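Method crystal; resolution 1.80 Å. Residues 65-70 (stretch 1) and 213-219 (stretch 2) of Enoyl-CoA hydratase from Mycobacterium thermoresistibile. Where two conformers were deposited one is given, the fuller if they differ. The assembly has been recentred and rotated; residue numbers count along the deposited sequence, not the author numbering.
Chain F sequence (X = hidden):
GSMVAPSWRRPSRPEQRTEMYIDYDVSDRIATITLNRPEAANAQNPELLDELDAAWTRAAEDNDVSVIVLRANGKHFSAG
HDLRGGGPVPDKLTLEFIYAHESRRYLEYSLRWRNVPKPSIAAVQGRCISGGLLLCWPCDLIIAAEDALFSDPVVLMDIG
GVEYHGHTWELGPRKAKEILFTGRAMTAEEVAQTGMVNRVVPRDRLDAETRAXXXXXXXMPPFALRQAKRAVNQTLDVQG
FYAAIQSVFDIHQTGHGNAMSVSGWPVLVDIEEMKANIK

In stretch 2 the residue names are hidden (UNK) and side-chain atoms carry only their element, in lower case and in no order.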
ATOM      1  N   VAL F  65      -1.178  -5.593 -35.682  1.00 16.57           N
ATOM      2  CA  VAL F  65       0.015  -5.087 -34.978  1.00 14.74           C
ATOM      3  C   VAL F  65       0.179  -5.903 -33.733  1.00 13.77           C
ATOM      4  O   VAL F  65      -0.766  -5.974 -32.932  1.00 13.79           O
ATOM      5  CB  VAL F  65      -0.162  -3.609 -34.577  1.00 13.74           C
ATOM      6  CG1 VAL F  65       0.971  -3.109 -33.648  1.00 12.88           C
ATOM      7  CG2 VAL F  65      -0.206  -2.757 -35.853  1.00 13.71           C
ATOM      8  N   SER F  66       1.374  -6.457 -33.534  1.00 13.38           N
ATOM      9  CA  SER F  66       1.719  -7.174 -32.284  1.00 12.81           C
ATOM     10  C   SER F  66       2.649  -6.366 -31.359  1.00 12.32           C
ATOM     11  O   SER F  66       2.593  -6.535 -30.135  1.00 11.91           O
ATOM     12  CB  SER F  66       2.417  -8.508 -32.567  1.00 13.80           C
ATOM     13  OG  SER F  66       1.535  -9.447 -33.183  1.00 14.45           O
ATOM     14  N   VAL F  67       3.488  -5.504 -31.944  1.00 11.77           N
ATOM     15  CA  VAL F  67       4.479  -4.715 -31.174  1.00 10.70           C
ATOM     16  C   VAL F  67       4.520  -3.291 -31.714  1.00 10.71           C
ATOM     17  O   VAL F  67       4.411  -3.063 -32.929  1.00 10.49           O
ATOM     18  CB  VAL F  67       5.897  -5.362 -31.289  1.00 10.82           C
ATOM     19  CG1 VAL F  67       6.985  -4.590 -30.533  1.00 10.39           C
ATOM     20  CG2 VAL F  67       5.884  -6.812 -30.758  1.00 10.97           C
ATOM     21  N   ILE F  68       4.742  -2.355 -30.809  1.00 10.14           N
ATOM     22  CA  ILE F  68       4.845  -0.943 -31.118  1.00  9.89           C
ATOM     23  C   ILE F  68       6.276  -0.505 -30.875  1.00  9.96           C
ATOM     24  O   ILE F  68       6.865  -0.782 -29.809  1.00  9.70           O
ATOM     25  CB  ILE F  68       3.903  -0.123 -30.226  1.00 10.07           C
ATOM     26  CG1 ILE F  68       2.444  -0.550 -30.503  1.00 10.12           C
ATOM     27  CG2 ILE F  68       4.148   1.394 -30.420  1.00 10.74           C
ATOM     28  CD1 ILE F  68       1.372  -0.092 -29.513  1.00  9.81           C
ATOM     29  N   VAL F  69       6.827   0.186 -31.862  1.00  9.51           N
ATOM     30  CA  VAL F  69       8.120   0.833 -31.746  1.00  9.53           C
ATOM     31  C   VAL F  69       7.934   2.351 -31.805  1.00  9.60           C
ATOM     32  O   VAL F  69       7.316   2.852 -32.742  1.00  9.63           O
ATOM     33  CB  VAL F  69       9.102   0.374 -32.851  1.00  9.93           C
ATOM     34  CG1 VAL F  69      10.388   1.264 -32.858  1.00  9.92           C
ATOM     35  CG2 VAL F  69       9.443  -1.101 -32.715  1.00 10.01           C
ATOM     36  N   LEU F  70       8.481   3.065 -30.808  1.00  9.34           N
ATOM     37  CA  LEU F  70       8.496   4.536 -30.790  1.00  9.46           C
ATOM     38  C   LEU F  70       9.934   4.997 -31.032  1.00  9.67           C
ATOM     39  O   LEU F  70      10.862   4.605 -30.299  1.00  9.85           O
ATOM     40  CB  LEU F  70       8.006   5.078 -29.456  1.00  8.95           C
ATOM     41  CG  LEU F  70       8.080   6.609 -29.294  1.00  9.21           C
ATOM     42  CD1 LEU F  70       7.024   7.248 -30.224  1.00  9.07           C
ATOM     43  CD2 LEU F  70       7.859   6.928 -27.808  1.00  9.05           C
ATOM     44  N   UNK F 213      14.632  -6.671 -32.317  1.00 11.74           N
ATOM     45  CA  UNK F 213      14.008  -7.035 -31.064  1.00 11.54           C
ATOM     46  C   UNK F 213      12.473  -7.073 -31.197  1.00 11.47           C
ATOM     47  O   UNK F 213      11.830  -8.020 -30.753  1.00 12.15           O
ATOM     48  c   UNK F 213      13.791  -6.219 -28.585  1.00 11.17           C
ATOM     49  c   UNK F 213      14.461  -6.075 -29.959  1.00 11.32           C
ATOM     50  c   UNK F 213      14.084  -7.612 -28.034  1.00 11.85           C
ATOM     51  c   UNK F 213      14.242  -5.102 -27.633  1.00 11.27           C
ATOM     52  N   UNK F 214      11.890  -6.054 -31.829  1.00 11.67           N
ATOM     53  CA  UNK F 214      10.441  -6.017 -32.081  1.00 11.36           C
ATOM     54  C   UNK F 214       9.985  -7.243 -32.860  1.00 12.48           C
ATOM     55  O   UNK F 214       8.981  -7.859 -32.528  1.00 11.70           O
ATOM     56  c   UNK F 214      10.082  -4.724 -32.838  1.00 11.27           C
ATOM     57  N   UNK F 215      10.770  -7.615 -33.867  1.00 13.18           N
ATOM     58  CA  UNK F 215      10.481  -8.812 -34.672  1.00 14.65           C
ATOM     59  C   UNK F 215      10.491 -10.106 -33.901  1.00 14.66           C
ATOM     60  O   UNK F 215       9.639 -10.956 -34.132  1.00 16.16           O
ATOM     61  N   UNK F 216      11.443 -10.239 -32.992  1.00 15.65           N
ATOM     62  CA  UNK F 216      11.530 -11.415 -32.167  0.50 15.89           C
ATOM     63  C   UNK F 216      10.290 -11.508 -31.268  1.00 15.36           C
ATOM     64  O   UNK F 216       9.682 -12.573 -31.172  1.00 14.73           O
ATOM     65  c   UNK F 216      14.164 -11.874 -29.366  0.50 19.91           C
ATOM     66  o   UNK F 216      14.458 -12.551 -28.353  0.50 21.61           O
ATOM     67  c   UNK F 216      12.938 -12.227 -30.168  0.50 18.58           C
ATOM     68  o   UNK F 216      14.841 -10.916 -29.785  0.50 22.54           O
ATOM     69  c   UNK F 216      12.841 -11.369 -31.395  0.50 17.03           C
ATOM     70  N   UNK F 217       9.905 -10.392 -30.662  1.00 13.58           N
ATOM     71  CA  UNK F 217       8.747 -10.366 -29.784  1.00 13.18           C
ATOM     72  C   UNK F 217       7.436 -10.597 -30.542  1.00 13.18           C
ATOM     73  O   UNK F 217       6.522 -11.244 -30.020  1.00 12.96           O
ATOM     74  c   UNK F 217       8.714  -9.050 -28.992  1.00 11.77           C
ATOM     75  c   UNK F 217       9.932  -9.008 -28.083  1.00 11.85           C
ATOM     76  c   UNK F 217       7.392  -8.951 -28.216  1.00 11.76           C
ATOM     77  c   UNK F 217      10.158  -7.685 -27.338  1.00 11.42           C
ATOM     78  N   UNK F 218       7.368 -10.100 -31.764  1.00 13.71           N
ATOM     79  CA  UNK F 218       6.142 -10.193 -32.585  1.00 15.97           C
ATOM     80  C   UNK F 218       5.851 -11.639 -33.047  1.00 17.50           C
ATOM     81  O   UNK F 218       4.762 -11.914 -33.519  1.00 18.36           O
ATOM     82  c   UNK F 218       6.218  -9.275 -33.776  1.00 16.56           C
ATOM     83  N   UNK F 219       6.788 -12.548 -32.830  1.00 18.32           N
ATOM     84  CA  UNK F 219       6.522 -13.990 -33.032  1.00 20.63           C
ATOM     85  C   UNK F 219       5.669 -14.644 -31.935  1.00 20.27           C
ATOM     86  O   UNK F 219       5.140 -15.752 -32.134  1.00 20.28           O
ATOM     87  c   UNK F 219      11.005 -15.153 -34.554  1.00 36.67           C
ATOM     88  n   UNK F 219      11.899 -16.000 -35.407  1.00 39.07           N
ATOM     89  c   UNK F 219       7.857 -14.731 -33.180  1.00 23.63           C
ATOM     90  c   UNK F 219       8.638 -14.237 -34.392  1.00 27.43           C
ATOM     91  c   UNK F 219       9.567 -15.252 -35.025  1.00 33.77           C
TER
HETATM   92  O   HOH W   1       2.510 -11.867 -32.490  1.00 24.86           O

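Position 213 carries four side-chain carbons and no heteroatom. The carbon bonded to CA leads to a second carbon, which forks into two ends; a fork at the second carbon identifies leucine. Leu213 points sideways, and its nearest side-chain approach to stretch 1 is Leu213 CG to Val67 CG1, 7.3 Å, so it takes no part in the contact.

Position 214 has a single carbon, which is directed toward stretch 1 and lies 3.7 Å from CG2 of Val69 and 3.9 Å from CG1 of Val67. One carbon and nothing beyond it means alanine. The carbonyl of Ala214 also lies against the strand, its O atom being 3.7 Å from CG2 of Val67.

Position 215 has no side-chain atoms and is therefore glycine. A CB built on Gly215 would point away from the strand and meet nothing of stretch 1 within 5.5 Å, so this contact does not account for the absence of a side chain.

Position 216 shows three carbons in a row, the last bearing two oxygens. That is a carboxylate two methylenes from CA, which fits glutamate, not glutamine. Glu216 points away from stretch 1 and touches a crystal neighbour.

Position 217 again has four carbons, but here the fork is at the first, with one arm of one carbon and the other of two. This is isoleucine. Although the CA-to-CB bond of Ile217 runs sideways, its CG2 methyl packs 3.6 Å from CG2 of Val67.

Position 218 has one carbon, 3.9 Å from CG2 of Val67 and 4.1 Å from CB of Ser66, and is alanine. The N atom of Ala218 donates to the O atom of Ala214 at 2.9 Å, so this amide is already satisfied within its own stretch where it sits 3.7 Å from CG2 of Val67.

Position 219 bears four carbons in an unbranched row ending in nitrogen, which is lysine. Lys219 points away and is exposed.

The contact is mainly apolar packing between the two stretches; strand 67-70 and helix 213-217 run nearly antiparallel, at 167°, with axes 8.7 Å apart at closest approach. Val67 is its centre: it has the largest covered area and touches Ala214, Ile217 and Ala218. The nearest CA atoms across the stretches are those of Ser66 and Ala218, 5.4 Å apart. No direct hydrogen bond crosses; instead one water accepts from Ser66 OG at 2.7 Å and donates to Ala218 O at 2.5 Å.

Stretch 2, residues 213-219: LAGEIAK
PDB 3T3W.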